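Local atomic coordinates of molybdopterin synthase sulfur carrier subunit (Homo sapiens, PDB entry 5MPO), a protein that carries the sulfur for molybdopterin biosynthesis as a thiocarboxylate at its C-terminus, serving as sulfur donor within the molybdopterin synthase complex. Residues A34-V39 with P64-V69. Sequence-based numbering, arbitrary orientation.
Sequences AEITGV and PGLADV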
loop_
_atom_site.group_PDB
_atom_site.type_symbol
_atom_site.label_atom_id
_atom_site.label_comp_id
_atom_site.label_asym_id
_atom_site.label_seq_id
_atom_site.Cartn_x
_atom_site.Cartn_y
_atom_site.Cartn_z
ATOM N N ALA B 34 -24.624 -7.576 22.689
ATOM C CA ALA B 34 -25.995 -7.706 22.232
ATOM C C ALA B 34 -26.496 -9.160 22.318
ATOM O O ALA B 34 -27.666 -9.386 22.580
ATOM C CB ALA B 34 -26.157 -7.139 20.798
ATOM N N GLU B 35 -25.621 -10.132 22.048
ATOM C CA GLU B 35 -25.957 -11.581 22.117
ATOM C C GLU B 35 -26.371 -11.925 23.550
ATOM O O GLU B 35 -27.469 -12.439 23.745
ATOM C CB GLU B 35 -24.791 -12.483 21.614
ATOM N N ILE B 36 -25.523 -11.553 24.521
ATOM C CA ILE B 36 -25.778 -11.712 25.970
ATOM C C ILE B 36 -27.033 -10.989 26.464
ATOM O O ILE B 36 -27.995 -11.639 26.772
ATOM C CB ILE B 36 -24.588 -11.202 26.817
ATOM C CG1 ILE B 36 -23.328 -12.008 26.510
ATOM C CG2 ILE B 36 -24.892 -11.268 28.320
ATOM C CD1 ILE B 36 -22.082 -11.493 27.229
ATOM N N THR B 37 -27.041 -9.655 26.513
ATOM C CA THR B 37 -28.261 -8.908 26.882
ATOM C C THR B 37 -29.451 -9.401 26.077
ATOM O O THR B 37 -30.580 -9.354 26.548
ATOM C CB THR B 37 -28.209 -7.328 26.681
ATOM O OG1 THR B 37 -28.407 -6.933 25.292
ATOM C CG2 THR B 37 -26.944 -6.721 27.249
ATOM N N GLY B 38 -29.207 -9.800 24.835
ATOM C CA GLY B 38 -30.308 -10.096 23.943
ATOM C C GLY B 38 -30.996 -8.884 23.375
ATOM O O GLY B 38 -32.076 -9.023 22.820
ATOM N N VAL B 39 -30.386 -7.695 23.431
ATOM C CA VAL B 39 -30.989 -6.539 22.711
ATOM C C VAL B 39 -30.007 -5.440 22.233
ATOM O O VAL B 39 -29.039 -5.142 22.919
ATOM C CB VAL B 39 -32.211 -5.977 23.525
ATOM C CG1 VAL B 39 -31.767 -5.334 24.852
ATOM C CG2 VAL B 39 -33.071 -5.089 22.621
ATOM N N PRO B 64 -27.406 -9.722 33.957
ATOM C CA PRO B 64 -26.243 -10.250 34.710
ATOM C C PRO B 64 -25.236 -11.071 33.869
ATOM O O PRO B 64 -24.065 -11.109 34.246
ATOM C CB PRO B 64 -26.889 -11.060 35.861
ATOM C CG PRO B 64 -28.281 -10.529 35.970
ATOM C CD PRO B 64 -28.681 -10.167 34.563
ATOM N N GLY B 65 -25.666 -11.648 32.734
ATOM C CA GLY B 65 -24.751 -12.257 31.754
ATOM C C GLY B 65 -23.517 -11.386 31.432
ATOM O O GLY B 65 -22.381 -11.879 31.354
ATOM N N LEU B 66 -23.727 -10.078 31.285
ATOM C CA LEU B 66 -22.613 -9.135 31.094
ATOM C C LEU B 66 -21.506 -9.184 32.151
ATOM O O LEU B 66 -20.437 -8.602 31.928
ATOM C CB LEU B 66 -23.113 -7.683 31.028
ATOM C CG LEU B 66 -24.109 -7.318 29.926
ATOM C CD1 LEU B 66 -24.344 -5.822 29.991
ATOM C CD2 LEU B 66 -23.658 -7.750 28.530
ATOM N N ALA B 67 -21.744 -9.830 33.296
ATOM C CA ALA B 67 -20.691 -9.982 34.325
ATOM C C ALA B 67 -19.404 -10.652 33.816
ATOM O O ALA B 67 -18.286 -10.187 34.133
ATOM C CB ALA B 67 -21.234 -10.701 35.555
ATOM N N ASP B 68 -19.614 -11.646 32.967
ATOM C CA ASP B 68 -18.588 -12.431 32.312
ATOM C C ASP B 68 -17.551 -11.618 31.550
ATOM O O ASP B 68 -16.378 -11.958 31.535
ATOM C CB ASP B 68 -19.255 -13.360 31.301
ATOM C CG ASP B 68 -20.251 -14.316 31.928
ATOM O OD1 ASP B 68 -20.195 -14.550 33.148
ATOM O OD2 ASP B 68 -21.087 -14.855 31.182
ATOM N N VAL B 69 -17.991 -10.556 30.891
ATOM C CA VAL B 69 -17.100 -9.719 30.106
ATOM C C VAL B 69 -16.789 -8.383 30.758
ATOM O O VAL B 69 -16.342 -7.474 30.107
ATOM C CB VAL B 69 -17.727 -9.434 28.739
#
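Ile36 and Thr37 meet Gly65 and Leu66 in a small apolar contact, with no hydrogen bond across it, that joins two short helical pieces of the ubiquitin-like MoaD fold. Residues 34-37 form the end of helix 32-37, which follows the first strand, 24-29; residues 64-67 are 3-10 in the connection between helix 52-62 and strand 74-77. The CG2 methyl of Ile36 lies against the Gly65-Leu66 peptide, 3.4 Å from Leu66 N, and the same methyl is 3.7 Å from Leu66 CD2. Its position follows from the torsion: CG1 lies beside the backbone N (chi1 -62°), which leaves CG2 anti to that N and facing Gly65 and Leu66. A CB on Gly65 would run into this methyl, consistent with the close approach of the two backbones (CA of Ile36 to CA of Gly65, 5.9 Å) relying on the bare glycine. The buried Leu66 brings its isobutyl end to Ile36 and Thr37 and also packs on Tyr29, Trp56 and Ile59, linking the contact to strand 24-29 and helix 52-62. Thr37 divides its two branches: CG2 packs on both Leu66 methyls, while OG1 turns back to its own chain. A serine here would lack the CG2 methyl packed against Leu66 CD1 and CD2, probably opening a gap beside Tyr29. Gly38, the first residue beyond the helix, has positive phi, and the chain is then fastened by an ST turn: Val39 N donates to Thr37 OG1 at 2.8 Å, with an angle of 157° at the hydrogen.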